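PA1221 (Pseudomonas aeruginosa, PDB 4DG8) belongs to the ANL superfamily of AMP-binding enzymes, carries a phosphopantetheine attachment domain, and has adenosine monophosphate bound in its pocket. Local coordinates at residues P311-T316 with R396-G401; Q372-D377 with R382-E387. All coordinates share one frame; numbering follows the deposited sequence.

Contact 1. Residues P311-T316 with R396-G401. With AMP (adenosine monophosphate), chain B.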
ATOM      1  N   PRO A 311       7.441  -3.424   4.105  1.00 24.22           N
ATOM      2  CA  PRO A 311       6.819  -2.167   4.527  1.00 23.36           C
ATOM      3  C   PRO A 311       6.844  -1.118   3.417  1.00 22.25           C
ATOM      4  O   PRO A 311       7.535  -1.278   2.410  1.00 24.74           O
ATOM      5  CB  PRO A 311       7.696  -1.738   5.710  1.00 20.44           C
ATOM      6  CG  PRO A 311       9.078  -2.269   5.341  1.00 23.57           C
ATOM      7  CD  PRO A 311       8.856  -3.522   4.512  1.00 27.92           C
ATOM      8  N   THR A 312       6.163  -0.006   3.647  1.00 23.43           N
ATOM      9  CA  THR A 312       6.026   1.043   2.634  1.00 25.00           C
ATOM     10  C   THR A 312       7.366   1.750   2.357  1.00 20.67           C
ATOM     11  O   THR A 312       7.645   2.157   1.224  1.00 22.55           O
ATOM     12  CB  THR A 312       4.926   2.053   3.065  1.00 28.63           C
ATOM     13  OG1 THR A 312       3.679   1.358   3.233  1.00 25.47           O
ATOM     14  CG2 THR A 312       4.761   3.194   2.046  1.00 14.90           C
ATOM     15  N   GLU A 313       8.190   1.881   3.398  1.00 18.40           N
ATOM     16  CA  GLU A 313       9.530   2.465   3.301  1.00 18.18           C
ATOM     17  C   GLU A 313      10.455   1.730   2.313  1.00 22.03           C
ATOM     18  O   GLU A 313      11.514   2.252   1.916  1.00 21.58           O
ATOM     19  CB  GLU A 313      10.196   2.473   4.691  1.00 22.27           C
ATOM     20  CG  GLU A 313       9.586   3.436   5.711  1.00 21.95           C
ATOM     21  CD  GLU A 313       8.318   2.891   6.390  1.00 31.44           C
ATOM     22  OE1 GLU A 313       7.759   1.851   5.941  1.00 27.45           O
ATOM     23  OE2 GLU A 313       7.894   3.513   7.392  1.00 21.38           O
ATOM     24  N   ASN A 314      10.133   0.471   2.041  1.00 20.60           N
ATOM     25  CA  ASN A 314      10.806  -0.330   1.007  1.00 20.67           C
ATOM     26  C   ASN A 314       9.979  -0.553  -0.265  1.00 24.34           C
ATOM     27  O   ASN A 314      10.165  -1.548  -0.968  1.00 18.87           O
ATOM     28  CB  ASN A 314      11.527  -1.569   1.552  1.00 17.91           C
ATOM     29  CG  ASN A 314      12.575  -2.140   0.568  1.00 26.02           C
ATOM     30  OD1 ASN A 314      13.234  -1.407  -0.180  1.00 25.67           O
ATOM     31  ND2 ASN A 314      12.718  -3.464   0.572  1.00 19.94           N
ATOM     32  N   THR A 315       8.955   0.275  -0.445  1.00 21.68           N
ATOM     33  CA  THR A 315       8.174   0.278  -1.684  1.00 24.67           C
ATOM     34  C   THR A 315       7.435  -1.036  -1.977  1.00 24.92           C
ATOM     35  O   THR A 315       7.909  -1.840  -2.788  1.00 21.83           O
ATOM     36  CB  THR A 315       9.020   0.715  -2.919  1.00 18.88           C
ATOM     37  OG1 THR A 315       9.809   1.868  -2.581  1.00 23.23           O
ATOM     38  CG2 THR A 315       8.097   1.053  -4.136  1.00 12.28           C
ATOM     39  N   THR A 316       6.283  -1.248  -1.324  1.00 22.62           N
ATOM     40  CA  THR A 316       5.487  -2.455  -1.594  1.00 20.01           C
ATOM     41  C   THR A 316       6.046  -3.763  -1.026  1.00 22.69           C
ATOM     42  O   THR A 316       5.557  -4.230   0.010  1.00 23.69           O
ATOM     43  CB  THR A 316       5.096  -2.569  -3.073  1.00 22.67           C
ATOM     44  OG1 THR A 316       4.559  -1.313  -3.508  1.00 19.85           O
ATOM     45  CG2 THR A 316       4.041  -3.666  -3.268  1.00 24.36           C
ATOM     46  N   ARG A 396      23.119   1.930   2.480  1.00 29.37           N
ATOM     47  CA  ARG A 396      21.902   2.439   3.094  1.00 25.90           C
ATOM     48  C   ARG A 396      20.919   1.295   3.346  1.00 30.47           C
ATOM     49  O   ARG A 396      20.778   0.380   2.526  1.00 32.52           O
ATOM     50  CB  ARG A 396      21.274   3.518   2.225  1.00 25.57           C
ATOM     51  CG  ARG A 396      20.126   4.268   2.875  1.00 28.63           C
ATOM     52  CD  ARG A 396      19.880   5.558   2.111  1.00 29.07           C
ATOM     53  NE  ARG A 396      18.938   6.434   2.800  1.00 31.10           N
ATOM     54  CZ  ARG A 396      17.669   6.620   2.445  1.00 30.58           C
ATOM     55  NH1 ARG A 396      17.155   5.990   1.388  1.00 28.31           N
ATOM     56  NH2 ARG A 396      16.911   7.449   3.151  1.00 32.35           N
ATOM     57  N   ALA A 397      20.248   1.359   4.490  1.00 22.09           N
ATOM     58  CA  ALA A 397      19.388   0.281   4.964  1.00 32.78           C
ATOM     59  C   ALA A 397      18.210   0.798   5.797  1.00 30.56           C
ATOM     60  O   ALA A 397      18.308   1.813   6.490  1.00 34.18           O
ATOM     61  CB  ALA A 397      20.213  -0.718   5.782  1.00 27.86           C
ATOM     62  N   TYR A 398      17.097   0.085   5.717  1.00 35.90           N
ATOM     63  CA  TYR A 398      15.918   0.361   6.521  1.00 32.88           C
ATOM     64  C   TYR A 398      15.659  -0.801   7.477  1.00 37.62           C
ATOM     65  O   TYR A 398      15.450  -1.945   7.043  1.00 27.77           O
ATOM     66  CB  TYR A 398      14.689   0.597   5.628  1.00 31.64           C
ATOM     67  CG  TYR A 398      13.421   0.817   6.423  1.00 29.35           C
ATOM     68  CD1 TYR A 398      13.191   2.020   7.087  1.00 33.46           C
ATOM     69  CD2 TYR A 398      12.466  -0.189   6.541  1.00 24.28           C
ATOM     70  CE1 TYR A 398      12.031   2.220   7.850  1.00 30.67           C
ATOM     71  CE2 TYR A 398      11.305   0.006   7.286  1.00 24.49           C
ATOM     72  CZ  TYR A 398      11.092   1.218   7.937  1.00 31.66           C
ATOM     73  OH  TYR A 398       9.937   1.423   8.680  1.00 34.52           O
ATOM     74  N   ARG A 399      15.696  -0.504   8.774  1.00 42.13           N
ATOM     75  CA  ARG A 399      15.300  -1.454   9.813  1.00 42.75           C
ATOM     76  C   ARG A 399      13.777  -1.469   9.941  1.00 34.44           C
ATOM     77  O   ARG A 399      13.167  -0.458  10.288  1.00 34.13           O
ATOM     78  CB  ARG A 399      15.921  -1.049  11.151  1.00 45.97           C
ATOM     79  CG  ARG A 399      17.436  -1.003  11.132  1.00 51.92           C
ATOM     80  CD  ARG A 399      17.993  -0.398  12.410  1.00 57.98           C
ATOM     81  NE  ARG A 399      17.692  -1.204  13.587  1.00 61.89           N
ATOM     82  CZ  ARG A 399      18.297  -1.055  14.766  1.00 74.74           C
ATOM     83  NH1 ARG A 399      19.239  -0.128  14.915  1.00 72.00           N
ATOM     84  NH2 ARG A 399      17.965  -1.831  15.796  1.00 74.81           N
ATOM     85  N   THR A 400      13.171  -2.623   9.683  1.00 29.93           N
ATOM     86  CA  THR A 400      11.724  -2.705   9.524  1.00 31.61           C
ATOM     87  C   THR A 400      10.926  -2.717  10.832  1.00 27.74           C
ATOM     88  O   THR A 400       9.734  -2.367  10.845  1.00 22.59           O
ATOM     89  CB  THR A 400      11.331  -3.981   8.752  1.00 30.96           C
ATOM     90  OG1 THR A 400      11.854  -5.110   9.452  1.00 28.29           O
ATOM     91  CG2 THR A 400      11.877  -3.967   7.319  1.00 22.92           C
ATOM     92  N   GLY A 401      11.569  -3.155  11.909  1.00 23.65           N
ATOM     93  CA  GLY A 401      10.859  -3.472  13.141  1.00 32.04           C
ATOM     94  C   GLY A 401      10.118  -4.808  13.056  1.00 36.46           C
ATOM     95  O   GLY A 401       9.372  -5.186  13.966  1.00 33.64           O
TER
HETATM   96  P   AMP B 701       2.463  -1.459   4.988  1.00 26.02           P
HETATM   97  O1P AMP B 701       1.202  -0.659   5.240  1.00 21.91           O
HETATM   98  O2P AMP B 701       2.593  -2.217   3.674  1.00 21.46           O
HETATM   99  O3P AMP B 701       3.625  -0.499   5.166  1.00 18.74           O
HETATM  100  O5' AMP B 701       2.706  -2.461   6.198  1.00 23.28           O
HETATM  101  C5' AMP B 701       3.939  -3.141   6.330  1.00 19.44           C
HETATM  102  C4' AMP B 701       3.932  -4.079   7.505  1.00 26.58           C
HETATM  103  O4' AMP B 701       2.839  -5.028   7.378  1.00 25.16           O
HETATM  104  C3' AMP B 701       5.165  -4.950   7.658  1.00 27.62           C
HETATM  105  O3' AMP B 701       6.251  -4.263   8.271  1.00 25.55           O
HETATM  106  C2' AMP B 701       4.642  -6.128   8.468  1.00 26.56           C
HETATM  107  O2' AMP B 701       4.535  -5.777   9.843  1.00 24.71           O
HETATM  108  C1' AMP B 701       3.230  -6.287   7.896  1.00 22.01           C
HETATM  109  N9  AMP B 701       3.184  -7.280   6.798  1.00 25.49           N
HETATM  110  C8  AMP B 701       3.142  -6.970   5.480  1.00 23.02           C
HETATM  111  N7  AMP B 701       3.106  -8.082   4.705  1.00 22.04           N
HETATM  112  C5  AMP B 701       3.138  -9.148   5.520  1.00 26.91           C
HETATM  113  C6  AMP B 701       3.128 -10.626   5.348  1.00 23.79           C
HETATM  114  N6  AMP B 701       3.085 -11.185   4.125  1.00 20.51           N
HETATM  115  N1  AMP B 701       3.161 -11.399   6.460  1.00 28.59           N
HETATM  116  C2  AMP B 701       3.200 -10.836   7.687  1.00 23.97           C
HETATM  117  N3  AMP B 701       3.209  -9.506   7.913  1.00 22.74           N
HETATM  118  C4  AMP B 701       3.179  -8.616   6.897  1.00 23.44           C
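Tyr398 turns its CG anti to the backbone N (chi1 177°), and this sends the ring from strand 393-406 toward the loop at Pro311-Thr316. Glu313 meets it with CG beside its own backbone N and a chain bent at chi2 (81°). The bend folds the side chain down onto the ring. Glu313 CB sits over the middle of one face, 3.5 Å from the centroid of the Tyr398 ring. It lies almost on the ring normal, a CH-pi contact. Glu313 CG is also 3.5 Å from Tyr398 CZ, so the chain runs across the ring toward its phenol end. There the carboxylate lies nearly flat to the ring, with the two planes 18° apart. Glu313 OE2 comes within 3.2 Å of Tyr398 OH, but the stronger partners of the carboxylate are other residues.

Pro311 adds an apolar contact. Pro311 CG lies 3.7 Å from Tyr398 CE2, reaching the ring obliquely. Pro311 CG also touches the methyl Thr400 CG2 at 3.8 Å, where the two side chains cross at about a right angle. Thr400 OG1 is hydrogen-bonded to Ile363 O on strand 361-367.

Thr312 points away from the strand and serves the ligand. Thr312 OG1 donates to AMP O3P at 2.7 Å. Thr312 N adds a weak hydrogen bond to AMP O3P (3.0 Å), so the oxygen is held mainly by OG1. Pro311 serves both sides: Pro311 CA packs 3.5 Å from AMP C5', while its CG faces Tyr398 and Thr400. Glu313 is held at both carboxylate oxygens, OE1 by a salt bridge to Arg428 and OE2 by a hydrogen bond from Tyr374 OH, and this keeps its chain laid on the Tyr398 ring beside the AMP site.

Contact 2. Residues Q372-D377 with R382-E387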
ATOM      1  N   GLN A 372      13.130   7.525  -0.341  1.00 16.85           N
ATOM      2  CA  GLN A 372      14.033   8.638  -0.084  1.00 24.67           C
ATOM      3  C   GLN A 372      14.033   8.936   1.414  1.00 31.71           C
ATOM      4  O   GLN A 372      15.074   9.279   1.995  1.00 27.93           O
ATOM      5  CB  GLN A 372      13.599   9.864  -0.887  1.00 22.80           C
ATOM      6  CG  GLN A 372      14.427  11.114  -0.614  1.00 29.59           C
ATOM      7  CD  GLN A 372      13.764  12.375  -1.133  1.00 39.15           C
ATOM      8  OE1 GLN A 372      12.793  12.870  -0.550  1.00 37.42           O
ATOM      9  NE2 GLN A 372      14.287  12.906  -2.237  1.00 36.73           N
ATOM     10  N   GLY A 373      12.865   8.793   2.046  1.00 29.08           N
ATOM     11  CA  GLY A 373      12.761   8.996   3.482  1.00 30.48           C
ATOM     12  C   GLY A 373      11.394   9.514   3.880  1.00 28.68           C
ATOM     13  O   GLY A 373      10.447   9.432   3.097  1.00 21.96           O
ATOM     14  N   TYR A 374      11.282  10.059   5.086  1.00 26.86           N
ATOM     15  CA  TYR A 374      10.013  10.643   5.499  1.00 25.98           C
ATOM     16  C   TYR A 374      10.067  12.088   5.099  1.00 27.36           C
ATOM     17  O   TYR A 374      10.817  12.869   5.673  1.00 26.02           O
ATOM     18  CB  TYR A 374       9.809  10.518   7.002  1.00 29.58           C
ATOM     19  CG  TYR A 374       9.781   9.084   7.445  1.00 29.31           C
ATOM     20  CD1 TYR A 374       8.701   8.258   7.124  1.00 25.42           C
ATOM     21  CD2 TYR A 374      10.833   8.546   8.166  1.00 24.62           C
ATOM     22  CE1 TYR A 374       8.677   6.932   7.509  1.00 20.27           C
ATOM     23  CE2 TYR A 374      10.815   7.219   8.562  1.00 27.10           C
ATOM     24  CZ  TYR A 374       9.737   6.419   8.228  1.00 22.85           C
ATOM     25  OH  TYR A 374       9.720   5.105   8.627  1.00 26.45           O
ATOM     26  N   ARG A 375       9.255  12.434   4.110  1.00 25.96           N
ATOM     27  CA  ARG A 375       9.366  13.721   3.446  1.00 25.20           C
ATOM     28  C   ARG A 375       9.213  14.843   4.463  1.00 22.99           C
ATOM     29  O   ARG A 375       9.849  15.897   4.361  1.00 30.27           O
ATOM     30  CB  ARG A 375       8.297  13.822   2.352  1.00 26.97           C
ATOM     31  CG  ARG A 375       8.437  15.032   1.453  1.00 30.08           C
ATOM     32  CD  ARG A 375       9.597  14.870   0.455  1.00 31.90           C
ATOM     33  NE  ARG A 375       9.534  15.975  -0.490  1.00 24.00           N
ATOM     34  CZ  ARG A 375      10.415  16.231  -1.451  1.00 34.33           C
ATOM     35  NH1 ARG A 375      11.473  15.442  -1.642  1.00 30.47           N
ATOM     36  NH2 ARG A 375      10.214  17.283  -2.240  1.00 29.30           N
ATOM     37  N   ASN A 376       8.365  14.594   5.454  1.00 23.15           N
ATOM     38  CA  ASN A 376       8.072  15.563   6.499  1.00 26.55           C
ATOM     39  C   ASN A 376       8.768  15.375   7.857  1.00 34.08           C
ATOM     40  O   ASN A 376       8.451  16.103   8.807  1.00 29.60           O
ATOM     41  CB  ASN A 376       6.556  15.669   6.695  1.00 27.64           C
ATOM     42  CG  ASN A 376       5.975  14.439   7.336  1.00 29.64           C
ATOM     43  OD1 ASN A 376       6.540  13.345   7.226  1.00 26.32           O
ATOM     44  ND2 ASN A 376       4.850  14.610   8.041  1.00 23.92           N
ATOM     45  N   ASP A 377       9.634  14.371   7.994  1.00 29.84           N
ATOM     46  CA  ASP A 377      10.376  14.217   9.258  1.00 30.22           C
ATOM     47  C   ASP A 377      11.848  13.863   9.010  1.00 29.31           C
ATOM     48  O   ASP A 377      12.186  12.686   8.810  1.00 28.96           O
ATOM     49  CB  ASP A 377       9.711  13.089  10.057  1.00 33.44           C
ATOM     50  CG  ASP A 377      10.132  13.054  11.526  1.00 34.86           C
ATOM     51  OD1 ASP A 377      11.242  13.510  11.868  1.00 33.94           O
ATOM     52  OD2 ASP A 377       9.325  12.547  12.337  1.00 29.01           O
ATOM     53  N   ARG A 382      16.760  10.230   9.346  1.00 33.17           N
ATOM     54  CA  ARG A 382      18.117   9.978   9.841  1.00 40.50           C
ATOM     55  C   ARG A 382      18.197   8.804  10.807  1.00 45.46           C
ATOM     56  O   ARG A 382      19.181   8.071  10.807  1.00 35.43           O
ATOM     57  CB  ARG A 382      18.696  11.226  10.517  1.00 39.41           C
ATOM     58  CG  ARG A 382      19.207  12.258   9.532  1.00 49.56           C
ATOM     59  CD  ARG A 382      19.416  13.595  10.188  1.00 50.93           C
ATOM     60  NE  ARG A 382      20.284  13.500  11.353  1.00 58.17           N
ATOM     61  CZ  ARG A 382      21.606  13.396  11.289  1.00 63.52           C
ATOM     62  NH1 ARG A 382      22.209  13.355  10.106  1.00 66.92           N
ATOM     63  NH2 ARG A 382      22.323  13.323  12.406  1.00 61.24           N
ATOM     64  N   ALA A 383      17.162   8.639  11.627  1.00 46.10           N
ATOM     65  CA  ALA A 383      17.108   7.542  12.584  1.00 36.44           C
ATOM     66  C   ALA A 383      16.707   6.199  11.951  1.00 38.38           C
ATOM     67  O   ALA A 383      17.206   5.150  12.351  1.00 37.84           O
ATOM     68  CB  ALA A 383      16.152   7.891  13.722  1.00 37.67           C
ATOM     69  N   SER A 384      15.768   6.227  11.006  1.00 41.37           N
ATOM     70  CA  SER A 384      15.220   5.003  10.405  1.00 39.78           C
ATOM     71  C   SER A 384      16.024   4.408   9.238  1.00 41.07           C
ATOM     72  O   SER A 384      16.002   3.190   9.015  1.00 33.74           O
ATOM     73  CB  SER A 384      13.761   5.214   9.977  1.00 43.94           C
ATOM     74  OG  SER A 384      12.944   5.499  11.096  1.00 43.45           O
ATOM     75  N   PHE A 385      16.681   5.279   8.473  1.00 36.29           N
ATOM     76  CA  PHE A 385      17.479   4.862   7.323  1.00 33.34           C
ATOM     77  C   PHE A 385      18.946   5.098   7.636  1.00 33.00           C
ATOM     78  O   PHE A 385      19.400   6.239   7.687  1.00 34.03           O
ATOM     79  CB  PHE A 385      17.081   5.644   6.064  1.00 27.14           C
ATOM     80  CG  PHE A 385      15.631   5.463   5.654  1.00 26.78           C
ATOM     81  CD1 PHE A 385      15.284   4.575   4.639  1.00 29.00           C
ATOM     82  CD2 PHE A 385      14.622   6.180   6.282  1.00 25.73           C
ATOM     83  CE1 PHE A 385      13.945   4.407   4.255  1.00 31.05           C
ATOM     84  CE2 PHE A 385      13.284   6.020   5.907  1.00 23.18           C
ATOM     85  CZ  PHE A 385      12.942   5.140   4.898  1.00 18.09           C
ATOM     86  N   VAL A 386      19.686   4.008   7.822  1.00 40.62           N
ATOM     87  CA  VAL A 386      21.042   4.075   8.343  1.00 46.64           C
ATOM     88  C   VAL A 386      21.971   3.217   7.507  1.00 45.08           C
ATOM     89  O   VAL A 386      21.534   2.272   6.874  1.00 52.96           O
ATOM     90  CB  VAL A 386      21.078   3.529   9.772  1.00 52.57           C
ATOM     91  CG1 VAL A 386      20.045   4.238  10.627  1.00 55.00           C
ATOM     92  CG2 VAL A 386      20.804   2.025   9.759  1.00 52.62           C
ATOM     93  N   GLU A 387      23.258   3.529   7.521  1.00 40.61           N
ATOM     94  CA  GLU A 387      24.222   2.708   6.807  1.00 42.83           C
ATOM     95  C   GLU A 387      24.649   1.502   7.637  1.00 41.04           C
ATOM     96  O   GLU A 387      25.009   1.633   8.802  1.00 45.71           O
ATOM     97  CB  GLU A 387      25.426   3.535   6.348  1.00 51.33           C
ATOM     98  CG  GLU A 387      25.133   4.380   5.112  1.00 65.24           C
ATOM     99  CD  GLU A 387      26.390   4.764   4.352  1.00 78.83           C
ATOM    100  OE1 GLU A 387      27.416   5.054   5.006  1.00 82.30           O
ATOM    101  OE2 GLU A 387      26.354   4.766   3.102  1.00 80.08           O
TER
HETATM  102  O   HOH W   1      10.610   3.536  11.115  1.00 40.00           O
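Phe385 directs the edge of its ring at the face of Tyr374 in an offset edge-to-face pair. The centroids are 5.8 Å apart and the planes stand at 64°. The closest atoms are Phe385 CE2 and Tyr374 CE2, 3.8 Å apart. Phe385 has CG anti to its carbonyl carbon (chi1 -60°), which carries the ring across to the other segment. The same Phe385 CE2 lies 3.9 Å from Gly373 CA, so the ring tip also rests against the backbone. At the phi of Gly373 (149°) a side chain would press on the carbonyl oxygen of Gln372. Its CA comes up obliquely to the ring.

Ser384 meets Tyr374 from another direction. Its CB and OG lie at the edge of the tyrosine ring, near the ring plane. Ser384 OG is 3.7 Å from Tyr374 CE2. A water joins the two polar ends. The water donates to Tyr374 OH at 3.1 Å and is hydrogen-bonded to Ser384 OG at 3.0 Å. The hydrogen bond to Glu313 OE2 and the water hold the phenol oxygen of Tyr374. Ser384 OG is positioned by a hydrogen bond to Arg380 O, one turn back in its helix.

Segment Gln372-Asp377 ends in a type I turn from Tyr374 to Asp377, closed by Asp377 N to Tyr374 O at 3.0 Å. Asp377 is the N-cap of helix 378-384, and four helical residues then lead to Arg382. Phe385 is the first residue to leave the helical conformation and begins strand 385-390. The short, weakly bonded strand 373-374 lies beside strand 180-185, at the margin of its mixed sheet. Tyr374, Ser384 and Phe385 all touch Tyr398 on strand 393-406, so the turn and helix sit where two sheets meet.

How the contacts relate
From the N terminus, the chain leaves strand 304-309 and enters Pro311-Thr316, the first half of contact 1. It then passes through strands 319-322 to 361-367 and reaches contact 2. Contact 2 closes a short loop around helix 378-384. Strand 385-390 then leads directly into strand 393-406, where contact 1 closes its much longer loop. Contact 2 thus lies wholly within the span of contact 1, and the loops do not cross. The two also touch in space: strands 385-390 and 393-406 are neighbours, with a probable hydrogen bond of 2.9 Å from Val386 N to Ala397 O. Together they tie the AMP-binding loop and the short strand 373-374 to the antiparallel sheet.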